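Local coordinates for putative transcriptional regulator protein, LacI family (Rhizobium etli, PDB 3MIZ) that probably binds cis-regulatory DNA and represses transcription, as LacI-family regulators generally do, at residues N181-K193 and M208-L221. Numbering follows the deposited sequence.
Sequences NNYVFAAATEMLK and MAIQIYIAAMALGL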
loop_
_atom_site.group_PDB
_atom_site.type_symbol
_atom_site.label_atom_id
_atom_site.label_comp_id
_atom_site.label_asym_id
_atom_site.label_seq_id
_atom_site.Cartn_x
_atom_site.Cartn_y
_atom_site.Cartn_z
ATOM N N ASN A 181 9.219 11.747 10.845
ATOM C CA ASN A 181 10.531 12.308 10.588
ATOM C C ASN A 181 11.213 10.949 10.453
ATOM O O ASN A 181 11.286 10.200 11.416
ATOM C CB ASN A 181 10.981 13.070 11.837
ATOM C CG ASN A 181 12.441 13.446 11.815
ATOM O OD1 ASN A 181 13.072 13.534 10.760
ATOM N ND2 ASN A 181 12.989 13.694 12.998
ATOM N N ASN A 182 11.670 10.618 9.252
ATOM C CA ASN A 182 12.255 9.303 9.011
ATOM C C ASN A 182 13.761 9.310 8.742
ATOM O O ASN A 182 14.229 9.936 7.798
ATOM C CB ASN A 182 11.495 8.653 7.852
ATOM C CG ASN A 182 11.927 7.227 7.593
ATOM O OD1 ASN A 182 13.105 6.963 7.345
ATOM N ND2 ASN A 182 10.972 6.296 7.640
ATOM N N TYR A 183 14.514 8.599 9.578
ATOM C CA TYR A 183 15.970 8.546 9.440
ATOM C C TYR A 183 16.515 7.125 9.544
ATOM O O TYR A 183 17.593 6.905 10.109
ATOM C CB TYR A 183 16.635 9.428 10.511
ATOM C CG TYR A 183 15.979 9.353 11.876
ATOM C CD1 TYR A 183 14.870 10.141 12.176
ATOM C CD2 TYR A 183 16.447 8.474 12.860
ATOM C CE1 TYR A 183 14.235 10.061 13.419
ATOM C CE2 TYR A 183 15.819 8.387 14.109
ATOM C CZ TYR A 183 14.710 9.185 14.377
ATOM O OH TYR A 183 14.064 9.108 15.597
ATOM N N VAL A 184 15.780 6.165 8.989
ATOM C CA VAL A 184 16.191 4.763 9.047
ATOM C C VAL A 184 17.544 4.542 8.370
ATOM O O VAL A 184 18.432 3.911 8.942
ATOM C CB VAL A 184 15.135 3.836 8.382
ATOM C CG1 VAL A 184 15.548 2.390 8.537
ATOM C CG2 VAL A 184 13.757 4.063 9.020
ATOM N N PHE A 185 17.702 5.066 7.157
ATOM C CA PHE A 185 18.961 4.907 6.427
ATOM C C PHE A 185 20.153 5.423 7.238
ATOM O O PHE A 185 21.180 4.741 7.367
ATOM C CB PHE A 185 18.905 5.664 5.095
ATOM C CG PHE A 185 20.185 5.597 4.305
ATOM C CD1 PHE A 185 20.516 4.454 3.580
ATOM C CD2 PHE A 185 21.074 6.671 4.312
ATOM C CE1 PHE A 185 21.709 4.377 2.876
ATOM C CE2 PHE A 185 22.277 6.606 3.610
ATOM C CZ PHE A 185 22.596 5.455 2.890
ATOM N N ALA A 186 20.014 6.633 7.774
ATOM C CA ALA A 186 21.079 7.254 8.556
ATOM C C ALA A 186 21.383 6.474 9.826
ATOM O O ALA A 186 22.544 6.342 10.213
ATOM C CB ALA A 186 20.711 8.701 8.899
ATOM N N ALA A 187 20.344 5.956 10.473
ATOM C CA ALA A 187 20.527 5.188 11.697
ATOM C C ALA A 187 21.220 3.857 11.408
ATOM O O ALA A 187 22.111 3.446 12.142
ATOM C CB ALA A 187 19.184 4.943 12.368
ATOM N N ALA A 188 20.807 3.191 10.334
ATOM C CA ALA A 188 21.390 1.903 9.956
ATOM C C ALA A 188 22.840 2.074 9.529
ATOM O O ALA A 188 23.677 1.200 9.754
ATOM C CB ALA A 188 20.589 1.278 8.821
ATOM N N THR A 189 23.131 3.198 8.895
ATOM C CA THR A 189 24.489 3.462 8.444
ATOM C C THR A 189 25.417 3.626 9.649
ATOM O O THR A 189 26.499 3.041 9.694
ATOM C CB THR A 189 24.533 4.719 7.563
ATOM O OG1 THR A 189 23.843 4.449 6.335
ATOM C CG2 THR A 189 25.979 5.110 7.245
ATOM N N GLU A 190 24.982 4.412 10.627
ATOM C CA GLU A 190 25.767 4.629 11.838
ATOM C C GLU A 190 26.006 3.303 12.546
ATOM O O GLU A 190 27.120 3.011 12.991
ATOM C CB GLU A 190 25.027 5.592 12.773
ATOM C CG GLU A 190 25.788 5.973 14.041
ATOM C CD GLU A 190 27.149 6.590 13.753
ATOM O OE1 GLU A 190 27.236 7.472 12.868
ATOM O OE2 GLU A 190 28.133 6.197 14.420
HETATM N N MSE A 191 24.950 2.497 12.634
HETATM C CA MSE A 191 25.001 1.198 13.291
HETATM C C MSE A 191 25.982 0.234 12.625
HETATM O O MSE A 191 26.701 -0.509 13.296
HETATM C CB MSE A 191 23.598 0.580 13.288
HETATM C CG MSE A 191 23.473 -0.736 14.018
HETATM SE SE MSE A 191 21.648 -1.407 13.934
HETATM C CE MSE A 191 20.832 -0.144 15.161
ATOM N N LEU A 192 26.007 0.250 11.299
ATOM C CA LEU A 192 26.880 -0.643 10.544
ATOM C C LEU A 192 28.326 -0.156 10.463
ATOM O O LEU A 192 29.224 -0.910 10.072
ATOM C CB LEU A 192 26.314 -0.836 9.138
ATOM C CG LEU A 192 25.031 -1.675 9.070
ATOM C CD1 LEU A 192 24.345 -1.501 7.711
ATOM C CD2 LEU A 192 25.380 -3.137 9.320
ATOM N N LYS A 193 28.552 1.101 10.823
ATOM C CA LYS A 193 29.900 1.651 10.785
ATOM C C LYS A 193 30.583 1.509 12.137
ATOM O O LYS A 193 31.761 1.829 12.282
ATOM C CB LYS A 193 29.875 3.120 10.357
ATOM C CG LYS A 193 29.619 3.305 8.866
ATOM C CD LYS A 193 29.903 4.725 8.405
ATOM C CE LYS A 193 28.964 5.729 9.050
ATOM N NZ LYS A 193 29.189 7.105 8.520
HETATM N N MSE A 208 10.805 -0.494 6.485
HETATM C CA MSE A 208 12.085 0.049 6.952
HETATM C C MSE A 208 13.293 -0.730 6.411
HETATM O O MSE A 208 14.392 -0.173 6.256
HETATM C CB MSE A 208 12.128 0.027 8.489
HETATM C CG MSE A 208 11.072 0.869 9.199
HETATM SE SE MSE A 208 11.082 0.522 11.128
HETATM C CE MSE A 208 12.763 1.347 11.523
ATOM N N ALA A 209 13.096 -2.018 6.140
ATOM C CA ALA A 209 14.175 -2.869 5.635
ATOM C C ALA A 209 14.735 -2.361 4.319
ATOM O O ALA A 209 15.903 -2.581 4.021
ATOM C CB ALA A 209 13.696 -4.312 5.471
ATOM N N ILE A 210 13.905 -1.691 3.522
ATOM C CA ILE A 210 14.389 -1.164 2.255
ATOM C C ILE A 210 15.599 -0.261 2.507
ATOM O O ILE A 210 16.617 -0.376 1.831
ATOM C CB ILE A 210 13.317 -0.329 1.521
ATOM C CG1 ILE A 210 12.128 -1.213 1.128
ATOM C CG2 ILE A 210 13.926 0.291 0.253
ATOM C CD1 ILE A 210 10.917 -0.412 0.637
ATOM N N GLN A 211 15.482 0.636 3.483
ATOM C CA GLN A 211 16.572 1.563 3.800
ATOM C C GLN A 211 17.792 0.884 4.407
ATOM O O GLN A 211 18.926 1.335 4.196
ATOM C CB GLN A 211 16.074 2.661 4.742
ATOM C CG GLN A 211 15.008 3.539 4.104
ATOM C CD GLN A 211 14.627 4.712 4.975
ATOM O OE1 GLN A 211 15.471 5.553 5.308
ATOM N NE2 GLN A 211 13.356 4.781 5.351
ATOM N N ILE A 212 17.564 -0.189 5.165
ATOM C CA ILE A 212 18.653 -0.936 5.793
ATOM C C ILE A 212 19.422 -1.741 4.727
ATOM O O ILE A 212 20.640 -1.904 4.814
ATOM C CB ILE A 212 18.104 -1.882 6.892
ATOM C CG1 ILE A 212 17.344 -1.053 7.938
ATOM C CG2 ILE A 212 19.254 -2.627 7.574
ATOM C CD1 ILE A 212 16.615 -1.863 8.980
ATOM N N TYR A 213 18.711 -2.258 3.730
ATOM C CA TYR A 213 19.371 -3.003 2.654
ATOM C C TYR A 213 20.302 -2.047 1.923
ATOM O O TYR A 213 21.456 -2.372 1.648
ATOM C CB TYR A 213 18.344 -3.538 1.648
ATOM C CG TYR A 213 17.922 -4.975 1.868
ATOM C CD1 TYR A 213 17.385 -5.394 3.084
ATOM C CD2 TYR A 213 18.003 -5.903 0.827
ATOM C CE1 TYR A 213 16.933 -6.702 3.261
ATOM C CE2 TYR A 213 17.550 -7.210 0.989
ATOM C CZ TYR A 213 17.016 -7.603 2.205
ATOM O OH TYR A 213 16.548 -8.888 2.358
ATOM N N ILE A 214 19.784 -0.865 1.599
ATOM C CA ILE A 214 20.561 0.135 0.876
ATOM C C ILE A 214 21.733 0.637 1.717
ATOM O O ILE A 214 22.838 0.826 1.203
ATOM C CB ILE A 214 19.665 1.313 0.430
ATOM C CG1 ILE A 214 18.570 0.778 -0.516
ATOM C CG2 ILE A 214 20.497 2.386 -0.278
ATOM C CD1 ILE A 214 17.665 1.832 -1.074
ATOM N N ALA A 215 21.493 0.836 3.009
ATOM C CA ALA A 215 22.553 1.286 3.900
ATOM C C ALA A 215 23.705 0.270 3.899
ATOM O O ALA A 215 24.870 0.638 3.790
ATOM C CB ALA A 215 22.005 1.452 5.312
ATOM N N ALA A 216 23.372 -1.010 4.013
ATOM C CA ALA A 216 24.394 -2.055 4.034
ATOM C C ALA A 216 25.157 -2.168 2.712
ATOM O O ALA A 216 26.394 -2.207 2.702
ATOM C CB ALA A 216 23.760 -3.395 4.392
HETATM N N MSE A 217 24.427 -2.225 1.600
HETATM C CA MSE A 217 25.060 -2.342 0.287
HETATM C C MSE A 217 25.902 -1.116 -0.061
HETATM O O MSE A 217 26.930 -1.228 -0.736
HETATM C CB MSE A 217 23.998 -2.571 -0.795
HETATM C CG MSE A 217 23.241 -3.866 -0.621
HETATM SE SE MSE A 217 21.856 -4.111 -1.951
HETATM C CE MSE A 217 22.959 -4.877 -3.359
ATOM N N ALA A 218 25.473 0.048 0.412
ATOM C CA ALA A 218 26.198 1.280 0.147
ATOM C C ALA A 218 27.557 1.273 0.843
ATOM O O ALA A 218 28.426 2.092 0.530
ATOM C CB ALA A 218 25.375 2.481 0.608
ATOM N N LEU A 219 27.736 0.352 1.786
ATOM C CA LEU A 219 28.995 0.232 2.523
ATOM C C LEU A 219 29.779 -0.984 2.044
ATOM O O LEU A 219 30.773 -1.375 2.658
ATOM C CB LEU A 219 28.732 0.104 4.030
ATOM C CG LEU A 219 28.142 1.313 4.762
ATOM C CD1 LEU A 219 27.773 0.904 6.185
ATOM C CD2 LEU A 219 29.146 2.455 4.778
ATOM N N GLY A 220 29.312 -1.587 0.954
ATOM C CA GLY A 220 29.982 -2.746 0.396
ATOM C C GLY A 220 29.678 -4.062 1.083
ATOM O O GLY A 220 30.323 -5.073 0.804
ATOM N N LEU A 221 28.702 -4.067 1.984
ATOM C CA LEU A 221 28.349 -5.297 2.685
ATOM C C LEU A 221 27.354 -6.121 1.869
ATOM O O LEU A 221 26.455 -5.566 1.235
ATOM C CB LEU A 221 27.750 -4.973 4.057
ATOM C CG LEU A 221 28.694 -4.263 5.036
ATOM C CD1 LEU A 221 27.943 -3.860 6.297
ATOM C CD2 LEU A 221 29.852 -5.193 5.378
HETATM O O HOH W 1 15.474 8.140 5.877
HETATM O O HOH W 2 25.223 3.295 4.230
#
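Gln211 joins the two segments through both atoms of its carboxamide. Its NE2 donates to Asn182 OD1 at 3.0 Å, with the acceptor near the Gln211 amide plane and the two amide planes 26° apart, whereas its OE1 takes the backbone N-H of Phe185 at 2.9 Å from above the carbonyl plane. Asn182 OD1 also accepts from Val184 N, forming an Asx turn at the start of helix 184-192; the two donors reach this oxygen from opposite faces of its plane. A leucine in place of Gln211 would probably leave Phe185 N and Asn182 OD1 without their partners across the contact, with the Asn182 amide held less firmly, by its Asx-turn bond to Val184 N.

Water adds a second polar link, donating to Thr189 OG1 and to Ala215 O. That hydroxyl in turn donates to Phe185 O and sits 3.7 Å above the centre of the Phe185 ring.

Apolar contacts fill the interface. Phe185 extends along helix 208-217 because its chi1 of 178° turns CG away from the backbone N, and this brings CE1 to 3.4 Å from Ala215 CA. Ala188 CB meets Ala215 CB at 3.8 Å, small side chains that suit an axial approach of 8.2 Å. Farther along, Leu192 places CD1 against Ala216 CA, and its CB lies 3.7 Å from Leu219 CD1.

Ala188 and Ile212 also touch Ile137 of strand 134-138. Crossing at -43°, the helices pack side by side on one face of the mixed sheet, an alpha/beta layering characteristic of the periplasmic-binding-protein-like fold of LacI-family regulators.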